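Local structure of hypothetical protein RV2626C (Mycobacterium tuberculosis, 1Y5H) at residues T121-D124 with I125-L129; A31-M34 with R35-D38. The protein is a secreted, homodimeric CBS-domain protein of unknown function from the hypoxic response, which probably binds zinc and does not seem to bind AMP. All coordinates share one frame; numbering follows the deposited sequence.

Two helices, one from each CBS repeat, illustrate how neighbouring turns of a helix are tied by side chains as well as by backbone bonds. Interaction 1 (121-124 with 125-129) spans the whole helix 122-127 in the second repeat; interaction 2 (31-34 with 35-38) takes in the last turns of helix 27-37 in the first. The centres of the two contacts lie about 22 Å apart, without touching. Both are partly buried: Ile125 is buried in the first, Ala31 and Met34 in the second, where they meet the other subunit. The first is largely polar: a capping box, a salt bridge and a water bridge meet on one aspartate. The second has no salt bridge within its segments.

Interaction 1 of 2, residues T121-D124 with I125-L129; sequences TEAD and IARHL
Asp124 and Arg127, one helical turn apart, show how a single carboxylate can serve a helix start and a side chain further along at once. OD1 of Asp124 forms a salt bridge with NH1 of Arg127 at 2.8 Å. That oxygen lies at the guanidinium edge, near its plane, but the two flat groups are turned 62° against each other, so the pairing is through one oxygen and one nitrogen. The arginine chain, extended from CG to NE, runs past the carbonyl of Ala123 and brings the guanidinium over that residue's methyl: CB sits 3.6 Å above the plane, over its centre. The other carboxylate oxygen, Asp124 OD2, looks back to the N-terminus of the helix and accepts from Thr121 N at 2.9 Å, on the anti side and 27° out of the carboxylate plane. In return Thr121 OG1 accepts from Asp124 N at 3.0 Å. These reciprocal bonds make a capping box, with Thr121 as N-cap where strand 115-121 passes into helix 122-127. With CG beside its own backbone N (chi1 -71°), Asp124 can fold back to the cap. A water donates to Asp124 OD1 at 2.6 Å and is also hydrogen-bonded to His128 NE2, 2.8 Å away. His128, just past the helix, is probably a zinc ligand, as in related proteins; its CD2 lies 3.1 Å from Asp124 O. Away from this polar cluster, Ile125 N bonds to Thr121 O and Ile125 CB lies 3.4 Å from Glu122 O, while the buried side chain packs on helix 93-103 and Ile13.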
loop_
_atom_site.group_PDB
_atom_site.type_symbol
_atom_site.label_atom_id
_atom_site.label_comp_id
_atom_site.label_asym_id
_atom_site.label_seq_id
_atom_site.Cartn_x
_atom_site.Cartn_y
_atom_site.Cartn_z
ATOM N N THR A 121 -2.995 5.426 -15.653
ATOM C CA THR A 121 -3.311 4.298 -14.777
ATOM C C THR A 121 -3.907 3.160 -15.588
ATOM O O THR A 121 -4.347 3.350 -16.718
ATOM C CB THR A 121 -4.338 4.669 -13.681
ATOM O OG1 THR A 121 -5.643 4.801 -14.264
ATOM C CG2 THR A 121 -3.947 5.974 -13.008
ATOM N N GLU A 122 -3.924 1.974 -14.996
ATOM C CA GLU A 122 -4.476 0.812 -15.669
ATOM C C GLU A 122 -5.957 1.057 -15.936
ATOM O O GLU A 122 -6.488 0.639 -16.963
ATOM C CB GLU A 122 -4.283 -0.429 -14.802
ATOM C CG GLU A 122 -4.403 -1.725 -15.568
ATOM C CD GLU A 122 -3.909 -2.916 -14.774
ATOM O OE1 GLU A 122 -4.486 -3.195 -13.701
ATOM O OE2 GLU A 122 -2.944 -3.571 -15.225
ATOM N N ALA A 123 -6.615 1.757 -15.016
ATOM C CA ALA A 123 -8.036 2.068 -15.162
ATOM C C ALA A 123 -8.260 2.977 -16.368
ATOM O O ALA A 123 -9.274 2.863 -17.059
ATOM C CB ALA A 123 -8.559 2.731 -13.899
ATOM N N ASP A 124 -7.318 3.884 -16.614
ATOM C CA ASP A 124 -7.417 4.780 -17.760
ATOM C C ASP A 124 -7.413 3.955 -19.045
ATOM O O ASP A 124 -8.153 4.243 -19.983
ATOM C CB ASP A 124 -6.240 5.765 -17.795
ATOM C CG ASP A 124 -6.311 6.809 -16.696
ATOM O OD1 ASP A 124 -7.426 7.283 -16.401
ATOM O OD2 ASP A 124 -5.246 7.168 -16.143
ATOM N N ILE A 125 -6.568 2.930 -19.085
ATOM C CA ILE A 125 -6.479 2.068 -20.259
ATOM C C ILE A 125 -7.795 1.327 -20.479
ATOM O O ILE A 125 -8.291 1.249 -21.604
ATOM C CB ILE A 125 -5.321 1.049 -20.115
ATOM C CG1 ILE A 125 -3.983 1.795 -20.080
ATOM C CG2 ILE A 125 -5.338 0.066 -21.276
ATOM C CD1 ILE A 125 -2.776 0.904 -19.851
ATOM N N ALA A 126 -8.362 0.794 -19.402
ATOM C CA ALA A 126 -9.623 0.062 -19.490
ATOM C C ALA A 126 -10.763 0.941 -19.998
ATOM O O ALA A 126 -11.617 0.488 -20.766
ATOM C CB ALA A 126 -9.982 -0.517 -18.128
ATOM N N ARG A 127 -10.769 2.200 -19.575
ATOM C CA ARG A 127 -11.809 3.142 -19.970
ATOM C C ARG A 127 -11.747 3.558 -21.435
ATOM O O ARG A 127 -12.779 3.835 -22.045
ATOM C CB ARG A 127 -11.728 4.410 -19.114
ATOM C CG ARG A 127 -11.931 4.202 -17.626
ATOM C CD ARG A 127 -11.408 5.407 -16.856
ATOM N NE ARG A 127 -11.509 5.224 -15.411
ATOM C CZ ARG A 127 -10.670 5.763 -14.532
ATOM N NH1 ARG A 127 -9.662 6.517 -14.948
ATOM N NH2 ARG A 127 -10.838 5.545 -13.234
ATOM N N HIS A 128 -10.548 3.594 -22.006
ATOM C CA HIS A 128 -10.404 4.040 -23.384
ATOM C C HIS A 128 -9.877 3.030 -24.401
ATOM O O HIS A 128 -9.097 3.390 -25.284
ATOM C CB HIS A 128 -9.526 5.290 -23.408
ATOM C CG HIS A 128 -9.902 6.305 -22.374
ATOM N ND1 HIS A 128 -11.126 6.938 -22.363
ATOM C CD2 HIS A 128 -9.222 6.784 -21.306
ATOM C CE1 HIS A 128 -11.184 7.763 -21.333
ATOM N NE2 HIS A 128 -10.040 7.688 -20.675
ATOM N N LEU A 129 -10.302 1.775 -24.292
ATOM C CA LEU A 129 -9.856 0.765 -25.246
ATOM C C LEU A 129 -10.512 0.963 -26.614
ATOM O O LEU A 129 -9.829 0.983 -27.638
ATOM C CB LEU A 129 -10.158 -0.647 -24.730
ATOM C CG LEU A 129 -9.320 -1.161 -23.560
ATOM C CD1 LEU A 129 -9.674 -2.615 -23.284
ATOM C CD2 LEU A 129 -7.842 -1.034 -23.891
HETATM O O HOH W 1 -9.215 8.183 -18.088
#

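Interaction 2 of 2, residues A31-M34 with R35-D38; sequences AQYM and REHD
Tyr33 and Glu36 lie side by side and point the same way, their flat ends turned 73° against each other. The carboxylate comes to the ring edge, where Glu36 OE1 is 4.0 Å from Tyr33 CD1, a loose contact; the phenol hydroxyl finds its hydrogen bond with Glu25. Glu36 CG, set anti to the backbone N (chi1 -179°), also lies over one face of the next residue's ring, 4.2 Å above the plane of His37. The His37 ring in turn has CD2 3.4 Å from Tyr33 O, the carbonyl that accepts the hydrogen bond of His37 N. Arg35 bends at chi3 (65°) and reaches back along the helix through water: the water donates to Gln32 O at 2.7 Å and accepts from Arg35 NE at 3.1 Å, in the guanidinium plane. That carbonyl also takes the bond from Glu36 N. Selenomethionine Met34 is buried, extended beyond CG, against Leu42 and Ile60 and against Ile62 of the second subunit. Asp38, with positive phi, is the C-prime residue of a Schellman motif that ends helix 27-37, its N bonded weakly to Arg35 O, in the turn leading into strand 41-45 of a beta-alpha-beta unit of the CBS fold.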
loop_
_atom_site.group_PDB
_atom_site.type_symbol
_atom_site.label_atom_id
_atom_site.label_comp_id
_atom_site.label_asym_id
_atom_site.label_seq_id
_atom_site.Cartn_x
_atom_site.Cartn_y
_atom_site.Cartn_z
ATOM N N ALA A 31 3.808 11.745 2.292
ATOM C CA ALA A 31 2.658 11.049 2.861
ATOM C C ALA A 31 1.450 11.976 2.844
ATOM O O ALA A 31 0.328 11.544 2.585
ATOM C CB ALA A 31 2.967 10.609 4.290
ATOM N N GLN A 32 1.687 13.253 3.124
ATOM C CA GLN A 32 0.606 14.236 3.115
ATOM C C GLN A 32 -0.003 14.383 1.723
ATOM O O GLN A 32 -1.215 14.536 1.586
ATOM C CB GLN A 32 1.123 15.585 3.611
ATOM C CG GLN A 32 1.547 15.548 5.070
ATOM C CD GLN A 32 2.301 16.786 5.511
ATOM O OE1 GLN A 32 2.666 16.914 6.680
ATOM N NE2 GLN A 32 2.543 17.701 4.581
ATOM N N TYR A 33 0.831 14.330 0.686
ATOM C CA TYR A 33 0.326 14.454 -0.680
ATOM C C TYR A 33 -0.517 13.249 -1.069
ATOM O O TYR A 33 -1.502 13.376 -1.798
ATOM C CB TYR A 33 1.475 14.602 -1.679
ATOM C CG TYR A 33 2.271 15.875 -1.528
ATOM C CD1 TYR A 33 1.642 17.122 -1.528
ATOM C CD2 TYR A 33 3.659 15.840 -1.415
ATOM C CE1 TYR A 33 2.381 18.302 -1.419
ATOM C CE2 TYR A 33 4.406 17.009 -1.307
ATOM C CZ TYR A 33 3.763 18.236 -1.310
ATOM O OH TYR A 33 4.506 19.392 -1.200
HETATM N N MSE A 34 -0.131 12.076 -0.583
HETATM C CA MSE A 34 -0.870 10.866 -0.899
HETATM C C MSE A 34 -2.252 10.886 -0.259
HETATM O O MSE A 34 -3.212 10.363 -0.831
HETATM C CB MSE A 34 -0.091 9.642 -0.434
HETATM C CG MSE A 34 1.184 9.424 -1.213
HETATM SE SE MSE A 34 2.134 7.945 -0.467
HETATM C CE MSE A 34 3.724 8.023 -1.566
ATOM N N ARG A 35 -2.350 11.486 0.925
ATOM C CA ARG A 35 -3.636 11.577 1.606
ATOM C C ARG A 35 -4.478 12.607 0.866
ATOM O O ARG A 35 -5.665 12.395 0.631
ATOM C CB ARG A 35 -3.465 12.016 3.065
ATOM C CG ARG A 35 -4.799 12.141 3.808
ATOM C CD ARG A 35 -4.639 12.493 5.282
ATOM N NE ARG A 35 -4.052 13.813 5.490
ATOM C CZ ARG A 35 -3.959 14.408 6.676
ATOM N NH1 ARG A 35 -4.418 13.800 7.762
ATOM N NH2 ARG A 35 -3.405 15.608 6.779
ATOM N N GLU A 36 -3.840 13.712 0.497
ATOM C CA GLU A 36 -4.491 14.806 -0.223
ATOM C C GLU A 36 -5.165 14.340 -1.511
ATOM O O GLU A 36 -6.307 14.710 -1.795
ATOM C CB GLU A 36 -3.457 15.885 -0.556
ATOM C CG GLU A 36 -4.007 17.100 -1.295
ATOM C CD GLU A 36 -2.908 18.058 -1.731
ATOM O OE1 GLU A 36 -2.047 18.397 -0.892
ATOM O OE2 GLU A 36 -2.904 18.476 -2.911
ATOM N N HIS A 37 -4.458 13.521 -2.284
ATOM C CA HIS A 37 -4.976 13.025 -3.556
ATOM C C HIS A 37 -5.530 11.609 -3.489
ATOM O O HIS A 37 -6.010 11.078 -4.490
ATOM C CB HIS A 37 -3.875 13.091 -4.618
ATOM C CG HIS A 37 -3.378 14.476 -4.884
ATOM N ND1 HIS A 37 -4.180 15.464 -5.415
ATOM C CD2 HIS A 37 -2.168 15.047 -4.673
ATOM C CE1 HIS A 37 -3.486 16.582 -5.521
ATOM N NE2 HIS A 37 -2.262 16.357 -5.077
ATOM N N ASP A 38 -5.462 10.999 -2.312
ATOM C CA ASP A 38 -5.958 9.640 -2.137
ATOM C C ASP A 38 -5.341 8.694 -3.169
ATOM O O ASP A 38 -6.047 7.978 -3.879
ATOM C CB ASP A 38 -7.488 9.626 -2.248
ATOM C CG ASP A 38 -8.083 8.257 -1.986
ATOM O OD1 ASP A 38 -7.774 7.666 -0.929
ATOM O OD2 ASP A 38 -8.865 7.773 -2.833
HETATM O O HOH W 2 -2.940 15.688 3.326
#